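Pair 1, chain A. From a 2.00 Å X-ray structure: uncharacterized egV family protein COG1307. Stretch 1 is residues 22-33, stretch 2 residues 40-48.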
# COMPACT_ATOMS: atom_id res chain seq x y z
N TYR A 22 20.45 5.34 -7.36
CA TYR A 22 19.53 4.47 -6.64
C TYR A 22 18.26 4.21 -7.43
O TYR A 22 17.90 5.00 -8.27
CB TYR A 22 19.19 5.07 -5.27
CG TYR A 22 18.23 6.24 -5.26
CD1 TYR A 22 16.89 6.04 -5.04
CD2 TYR A 22 18.67 7.52 -5.39
CE1 TYR A 22 16.01 7.10 -4.98
CE2 TYR A 22 17.79 8.61 -5.35
CZ TYR A 22 16.46 8.38 -5.13
OH TYR A 22 15.53 9.44 -5.10
N LYS A 23 17.57 3.11 -7.13
CA LYS A 23 16.25 2.88 -7.67
C LYS A 23 15.33 2.40 -6.53
O LYS A 23 15.79 1.65 -5.66
CB LYS A 23 16.31 1.89 -8.82
CG LYS A 23 15.05 1.77 -9.60
CD LYS A 23 15.24 1.00 -10.93
CE LYS A 23 15.48 -0.52 -10.76
NZ LYS A 23 15.51 -1.38 -12.10
N VAL A 24 14.07 2.82 -6.56
CA VAL A 24 13.02 2.35 -5.63
C VAL A 24 12.01 1.51 -6.36
O VAL A 24 11.25 2.02 -7.22
CB VAL A 24 12.27 3.49 -4.93
CG1 VAL A 24 11.34 2.92 -3.81
CG2 VAL A 24 13.26 4.54 -4.34
N ILE A 25 12.03 0.22 -6.07
CA ILE A 25 11.12 -0.74 -6.65
C ILE A 25 9.96 -0.95 -5.66
O ILE A 25 10.18 -1.20 -4.50
CB ILE A 25 11.82 -2.09 -6.85
CG1 ILE A 25 13.06 -1.92 -7.78
CG2 ILE A 25 10.83 -3.14 -7.40
CD1 ILE A 25 13.98 -3.08 -7.72
N VAL A 26 8.75 -0.88 -6.15
CA VAL A 26 7.55 -1.00 -5.33
C VAL A 26 6.65 -2.02 -5.99
O VAL A 26 6.46 -1.97 -7.22
CB VAL A 26 6.84 0.36 -5.25
CG1 VAL A 26 5.64 0.27 -4.27
CG2 VAL A 26 7.83 1.44 -4.81
N ASP A 27 6.09 -2.97 -5.24
CA ASP A 27 5.14 -3.86 -5.86
C ASP A 27 3.89 -3.07 -6.25
O ASP A 27 3.69 -1.94 -5.79
CB ASP A 27 4.83 -5.14 -5.05
CG ASP A 27 4.04 -4.88 -3.76
OD1 ASP A 27 3.19 -3.95 -3.69
OD2 ASP A 27 4.21 -5.70 -2.84
N SER A 28 3.08 -3.62 -7.15
CA SER A 28 2.09 -2.80 -7.87
C SER A 28 0.94 -2.35 -6.94
O SER A 28 0.21 -1.45 -7.25
CB SER A 28 1.55 -3.55 -9.07
OG SER A 28 0.85 -4.69 -8.66
N CYS A 29 0.84 -2.95 -5.78
CA CYS A 29 -0.17 -2.50 -4.81
C CYS A 29 0.06 -1.05 -4.41
O CYS A 29 -0.89 -0.28 -4.25
CB CYS A 29 -0.20 -3.43 -3.58
SG CYS A 29 -1.57 -3.02 -2.49
N GLY A 30 1.33 -0.67 -4.32
CA GLY A 30 1.68 0.66 -3.90
C GLY A 30 1.47 1.66 -5.00
O GLY A 30 2.19 1.59 -6.01
N GLU A 31 0.54 2.61 -4.81
CA GLU A 31 0.20 3.56 -5.87
C GLU A 31 1.33 4.55 -6.11
O GLU A 31 2.02 4.87 -5.19
CB GLU A 31 -1.08 4.36 -5.53
CG GLU A 31 -2.38 3.59 -5.50
CD GLU A 31 -2.55 2.68 -4.30
OE1 GLU A 31 -1.84 2.87 -3.26
OE2 GLU A 31 -3.41 1.78 -4.41
N PHE A 32 1.53 5.02 -7.35
CA PHE A 32 2.42 6.17 -7.63
C PHE A 32 1.61 7.41 -7.92
O PHE A 32 0.65 7.33 -8.68
CB PHE A 32 3.33 5.96 -8.86
CG PHE A 32 4.41 4.91 -8.67
CD1 PHE A 32 4.68 4.34 -7.43
CD2 PHE A 32 5.15 4.50 -9.77
CE1 PHE A 32 5.66 3.37 -7.30
CE2 PHE A 32 6.13 3.57 -9.65
CZ PHE A 32 6.39 2.98 -8.39
N THR A 33 2.01 8.54 -7.37
CA THR A 33 1.46 9.82 -7.76
C THR A 33 2.01 10.21 -9.14
O THR A 33 2.98 9.63 -9.60
CB THR A 33 1.84 10.93 -6.78
OG1 THR A 33 3.27 11.03 -6.69
CG2 THR A 33 1.23 10.66 -5.43
N GLY A 40 11.06 9.00 -12.35
CA GLY A 40 11.98 8.02 -12.98
C GLY A 40 12.76 7.09 -12.02
O GLY A 40 13.14 5.98 -12.37
N GLY A 41 13.00 7.54 -10.80
CA GLY A 41 13.61 6.65 -9.82
C GLY A 41 12.66 5.60 -9.22
O GLY A 41 13.12 4.78 -8.44
N PHE A 42 11.37 5.60 -9.56
CA PHE A 42 10.42 4.59 -9.03
C PHE A 42 10.00 3.61 -10.10
O PHE A 42 9.70 4.03 -11.23
CB PHE A 42 9.16 5.24 -8.46
CG PHE A 42 9.44 6.28 -7.38
CD1 PHE A 42 9.66 5.89 -6.07
CD2 PHE A 42 9.55 7.63 -7.70
CE1 PHE A 42 9.96 6.85 -5.07
CE2 PHE A 42 9.85 8.59 -6.74
CZ PHE A 42 10.05 8.19 -5.40
N GLU A 43 9.96 2.33 -9.76
CA GLU A 43 9.59 1.29 -10.71
C GLU A 43 8.66 0.31 -10.04
O GLU A 43 8.89 -0.07 -8.89
CB GLU A 43 10.85 0.55 -11.18
CG GLU A 43 10.55 -0.64 -12.03
CD GLU A 43 11.80 -1.36 -12.58
OE1 GLU A 43 12.82 -0.72 -12.79
OE2 GLU A 43 11.70 -2.58 -12.84
N HIS A 44 7.62 -0.11 -10.75
CA HIS A 44 6.70 -1.11 -10.21
C HIS A 44 7.16 -2.50 -10.65
O HIS A 44 7.67 -2.66 -11.75
CB HIS A 44 5.25 -0.95 -10.73
CG HIS A 44 4.44 0.11 -10.04
ND1 HIS A 44 4.28 0.15 -8.66
CD2 HIS A 44 3.64 1.08 -10.54
CE1 HIS A 44 3.47 1.14 -8.34
NE2 HIS A 44 3.07 1.73 -9.46
N VAL A 45 6.90 -3.48 -9.80
CA VAL A 45 6.90 -4.90 -10.12
C VAL A 45 5.48 -5.38 -9.93
O VAL A 45 4.90 -5.26 -8.82
CB VAL A 45 7.92 -5.68 -9.25
CG1 VAL A 45 7.78 -7.17 -9.42
CG2 VAL A 45 9.33 -5.25 -9.65
N ALA A 46 4.89 -5.90 -11.00
CA ALA A 46 3.45 -6.17 -11.06
C ALA A 46 3.06 -7.46 -10.41
O ALA A 46 3.75 -8.49 -10.55
CB ALA A 46 2.97 -6.16 -12.54
N LEU A 47 1.96 -7.40 -9.66
CA LEU A 47 1.28 -8.60 -9.22
C LEU A 47 0.31 -9.09 -10.29
O LEU A 47 0.04 -8.38 -11.26
CB LEU A 47 0.49 -8.34 -7.92
CG LEU A 47 1.30 -8.37 -6.64
CD1 LEU A 47 1.98 -7.00 -6.34
CD2 LEU A 47 0.43 -8.85 -5.47
N GLY A 48 -0.21 -10.30 -10.10
CA GLY A 48 -1.25 -10.86 -10.99
C GLY A 48 -2.64 -10.78 -10.38
O GLY A 48 -2.78 -10.82 -9.17

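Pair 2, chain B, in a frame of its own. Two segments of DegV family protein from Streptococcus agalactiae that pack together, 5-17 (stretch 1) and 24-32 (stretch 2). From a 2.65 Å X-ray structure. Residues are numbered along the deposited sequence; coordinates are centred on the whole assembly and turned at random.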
# COMPACT_ATOMS: atom_id res chain seq x y z
N LYS B 5 15.92 -15.09 -14.87
CA LYS B 5 15.93 -13.64 -14.96
C LYS B 5 14.54 -13.17 -14.57
O LYS B 5 13.57 -13.36 -15.31
CB LYS B 5 16.32 -13.17 -16.36
CG LYS B 5 16.36 -11.65 -16.54
CD LYS B 5 17.40 -11.25 -17.57
CE LYS B 5 17.07 -9.95 -18.28
NZ LYS B 5 16.31 -10.23 -19.54
N LEU B 6 14.46 -12.59 -13.38
CA LEU B 6 13.19 -12.32 -12.72
C LEU B 6 12.82 -10.85 -12.81
O LEU B 6 13.67 -9.98 -12.55
CB LEU B 6 13.26 -12.75 -11.26
CG LEU B 6 12.12 -12.35 -10.32
CD1 LEU B 6 10.84 -13.15 -10.63
CD2 LEU B 6 12.53 -12.53 -8.86
N ALA B 7 11.58 -10.57 -13.20
CA ALA B 7 11.10 -9.20 -13.25
C ALA B 7 10.18 -8.95 -12.07
O ALA B 7 9.46 -9.86 -11.61
CB ALA B 7 10.40 -8.93 -14.53
N LEU B 8 10.21 -7.71 -11.58
CA LEU B 8 9.27 -7.31 -10.56
C LEU B 8 8.31 -6.23 -11.01
O LEU B 8 8.72 -5.15 -11.43
CB LEU B 8 9.97 -6.94 -9.25
CG LEU B 8 9.87 -8.16 -8.34
CD1 LEU B 8 11.16 -8.94 -8.36
CD2 LEU B 8 9.45 -7.79 -6.93
N ILE B 9 7.02 -6.55 -10.92
CA ILE B 9 6.00 -5.57 -11.27
C ILE B 9 5.14 -5.17 -10.07
O ILE B 9 4.72 -6.01 -9.24
CB ILE B 9 5.11 -6.02 -12.47
CG1 ILE B 9 5.95 -6.27 -13.71
CG2 ILE B 9 4.13 -4.93 -12.85
CD1 ILE B 9 6.52 -7.65 -13.81
N THR B 10 4.92 -3.86 -9.99
CA THR B 10 4.13 -3.26 -8.95
C THR B 10 3.39 -2.06 -9.51
O THR B 10 3.47 -1.80 -10.70
CB THR B 10 5.01 -2.86 -7.74
OG1 THR B 10 4.16 -2.36 -6.69
CG2 THR B 10 6.03 -1.80 -8.13
N ASP B 11 2.68 -1.33 -8.66
CA ASP B 11 1.97 -0.15 -9.10
C ASP B 11 2.42 1.02 -8.24
O ASP B 11 3.15 0.84 -7.29
CB ASP B 11 0.45 -0.37 -9.04
CG ASP B 11 -0.02 -0.90 -7.69
OD1 ASP B 11 0.24 -0.23 -6.65
OD2 ASP B 11 -0.63 -2.01 -7.69
N THR B 12 2.00 2.22 -8.61
CA THR B 12 2.47 3.43 -7.95
C THR B 12 1.92 3.62 -6.53
O THR B 12 2.33 4.56 -5.84
CB THR B 12 2.18 4.67 -8.79
OG1 THR B 12 0.77 4.81 -8.95
CG2 THR B 12 2.84 4.57 -10.15
N SER B 13 1.03 2.74 -6.07
CA SER B 13 0.55 2.79 -4.69
C SER B 13 1.58 2.22 -3.72
O SER B 13 1.52 2.49 -2.52
CB SER B 13 -0.80 2.08 -4.53
OG SER B 13 -0.64 0.68 -4.31
N ALA B 14 2.51 1.43 -4.23
CA ALA B 14 3.61 0.89 -3.41
C ALA B 14 4.60 1.99 -3.11
O ALA B 14 4.97 2.75 -4.00
CB ALA B 14 4.29 -0.23 -4.14
N TYR B 15 5.03 2.10 -1.86
CA TYR B 15 6.07 3.06 -1.55
C TYR B 15 7.40 2.35 -1.55
O TYR B 15 7.70 1.55 -0.67
CB TYR B 15 5.80 3.76 -0.22
CG TYR B 15 6.79 4.86 0.04
CD1 TYR B 15 6.45 6.19 -0.21
CD2 TYR B 15 8.07 4.59 0.52
CE1 TYR B 15 7.37 7.21 0.02
CE2 TYR B 15 8.98 5.60 0.75
CZ TYR B 15 8.62 6.91 0.50
OH TYR B 15 9.52 7.92 0.73
N LEU B 16 8.20 2.66 -2.57
CA LEU B 16 9.45 1.94 -2.85
C LEU B 16 10.65 2.50 -2.09
O LEU B 16 10.93 3.70 -2.18
CB LEU B 16 9.74 1.92 -4.35
CG LEU B 16 8.76 1.14 -5.23
CD1 LEU B 16 9.15 1.26 -6.70
CD2 LEU B 16 8.63 -0.35 -4.82
N PRO B 17 11.35 1.62 -1.34
CA PRO B 17 12.59 2.00 -0.65
C PRO B 17 13.54 2.76 -1.59
O PRO B 17 13.45 2.59 -2.81
CB PRO B 17 13.20 0.65 -0.23
CG PRO B 17 12.03 -0.29 -0.14
CD PRO B 17 11.01 0.19 -1.12
N GLU B 24 16.66 -1.99 -12.39
CA GLU B 24 16.40 -2.27 -13.80
C GLU B 24 15.43 -3.44 -14.02
O GLU B 24 14.96 -3.66 -15.13
CB GLU B 24 17.72 -2.54 -14.52
CG GLU B 24 18.49 -3.73 -13.97
CD GLU B 24 19.75 -4.02 -14.76
OE1 GLU B 24 20.48 -3.07 -15.09
OE2 GLU B 24 20.01 -5.22 -15.03
N ASP B 25 15.14 -4.19 -12.95
CA ASP B 25 14.21 -5.30 -13.03
C ASP B 25 12.87 -4.97 -12.38
O ASP B 25 12.01 -5.84 -12.22
CB ASP B 25 14.82 -6.56 -12.40
CG ASP B 25 16.08 -7.03 -13.13
OD1 ASP B 25 16.15 -6.88 -14.37
OD2 ASP B 25 16.98 -7.58 -12.45
N VAL B 26 12.70 -3.70 -12.02
CA VAL B 26 11.49 -3.25 -11.34
C VAL B 26 10.62 -2.44 -12.30
O VAL B 26 11.08 -1.46 -12.87
CB VAL B 26 11.82 -2.45 -10.04
CG1 VAL B 26 10.58 -1.87 -9.41
CG2 VAL B 26 12.51 -3.35 -9.02
N TYR B 27 9.38 -2.86 -12.49
CA TYR B 27 8.43 -2.16 -13.35
C TYR B 27 7.21 -1.68 -12.56
O TYR B 27 6.65 -2.44 -11.76
CB TYR B 27 8.05 -3.03 -14.55
CG TYR B 27 9.27 -3.46 -15.34
CD1 TYR B 27 9.66 -2.76 -16.48
CD2 TYR B 27 10.06 -4.55 -14.92
CE1 TYR B 27 10.80 -3.13 -17.20
CE2 TYR B 27 11.20 -4.93 -15.62
CZ TYR B 27 11.56 -4.22 -16.76
OH TYR B 27 12.68 -4.59 -17.47
N VAL B 28 6.82 -0.43 -12.78
CA VAL B 28 5.77 0.21 -11.99
C VAL B 28 4.64 0.68 -12.88
O VAL B 28 4.83 1.59 -13.70
CB VAL B 28 6.26 1.44 -11.17
CG1 VAL B 28 5.20 1.83 -10.18
CG2 VAL B 28 7.56 1.18 -10.45
N LEU B 29 3.47 0.08 -12.70
CA LEU B 29 2.25 0.47 -13.40
C LEU B 29 1.63 1.71 -12.75
O LEU B 29 1.58 1.78 -11.52
CB LEU B 29 1.23 -0.66 -13.33
CG LEU B 29 1.22 -1.79 -14.35
CD1 LEU B 29 2.60 -2.11 -14.86
CD2 LEU B 29 0.57 -3.04 -13.75
N ASP B 30 1.15 2.65 -13.56
CA ASP B 30 0.51 3.86 -13.04
C ASP B 30 -0.96 3.68 -12.66
O ASP B 30 -1.72 3.01 -13.36
CB ASP B 30 0.65 5.02 -14.02
CG ASP B 30 2.10 5.37 -14.31
OD1 ASP B 30 2.95 5.29 -13.39
OD2 ASP B 30 2.39 5.73 -15.47
N ILE B 31 -1.35 4.29 -11.55
CA ILE B 31 -2.76 4.34 -11.12
C ILE B 31 -3.34 5.73 -11.36
O ILE B 31 -2.88 6.71 -10.78
CB ILE B 31 -2.93 3.95 -9.62
CG1 ILE B 31 -2.36 2.54 -9.37
CG2 ILE B 31 -4.41 4.06 -9.21
CD1 ILE B 31 -2.39 2.06 -7.95
N PRO B 32 -4.34 5.82 -12.24
CA PRO B 32 -4.99 7.10 -12.52
C PRO B 32 -5.86 7.62 -11.37
O PRO B 32 -6.49 6.85 -10.66
CB PRO B 32 -5.86 6.79 -13.74
CG PRO B 32 -5.27 5.55 -14.35
CD PRO B 32 -4.82 4.76 -13.15

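The sharpest difference lies on the sheet face that carries Val24(A), Phe42(A), Val26(A) and His44(A) in pair 1 and Leu8(B), Val26(B), Thr10(B) and Val28(B) in pair 2. In pair 1 this face is covered by aromatic rings. Phe32(A), from the loop after the first strand, stacks face-to-face on His44(A), with centroids 3.6 Å apart and planes at 11°. Its opposite face receives Phe42(A): CB of Phe42(A) lies 4.0 Å from the centroid of the Phe32(A) ring, 29° off the normal, a CH-pi contact, and the edge of the Phe42(A) ring is turned toward the face of the Phe32(A) ring, with centroids 5.9 Å apart and planes at 58°. Pair 2 has valines where Phe42(A) and His44(A) stand, and its loop supplies an aliphatic side chain, Leu16(B). From CD1 of Leu16(B) the distances are 4.1 Å to CG2 of Val28(B) and 4.4 Å to CG1 of Val26(B), a looser cover. Phe32(A) and Leu16(B) are not matched by the superposition, so the comparison is of roles only. Phe32(A) loses 77 Å² to the other stretch, Leu16(B) 32 Å².

The framework beneath is nearly identical. Fourteen central residues superpose with an RMSD of 0.5 Å. Each pair aligns two parallel strands, at 32° in pair 1 and 27° in pair 2, with four bridges in the same register: Val24(A)-Phe42(A) through Asp27(A)-Val45(A) match Leu8(B)-Val26(B) through Asp11(B)-Leu29(B). The backbone ladder also repeats. Val24(A) N donates to Gly41(A) O at 2.9 Å, and Leu8(B) N to Asp25(B) O at 2.7 Å; Val45(A) N reaches Val26(A) O at 3.0 Å, and Leu29(B) N reaches Thr10(B) O at 2.7 Å. These bonds use main-chain atoms, and the two pairs share them although their side chains differ.

On the other face, the isoleucine contact is similar in the two pairs. Ile25(A) CG2 meets Val45(A) CG2 at 3.4 Å, and Ile9(B) CG2 meets Leu29(B) CD1 at 3.8 Å; both isoleucines have chi1 in m. Nearer the strand starts the chemistry diverges. Lys23(A) and Glu43(A) form a salt bridge, NZ to OE1 at 2.9 Å, where the matched Ala7(B) and Tyr27(B) make an apolar contact, CB to CE2 at 4.2 Å.

Both first strands end in an aspartate that opens a type I turn, closed by Gly30(A) N to Asp27(A) O at 3.1 Å and by Ala14(B) N to Asp11(B) O at 3.2 Å. In both turns the backbone N of the second residue after the strand bonds to the aspartate OD1, weakly from Cys29(A) N to Asp27(A) OD1 at 3.3 Å and from Ser13(B) N to Asp11(B) OD1 at 3.1 Å; Ser13(B) OG adds a bond to Asp11(B) OD1 at 2.7 Å. Next to the aspartate, Ser28(A) and Thr12(B), both chi1 p, present a hydroxyl oxygen to the second stretch. Leu47(A) N donates to Ser28(A) OG at 3.1 Å and 175°; the equivalent bond from Ile31(B) N to Thr12(B) OG1, at 3.4 Å and 151°, is weak.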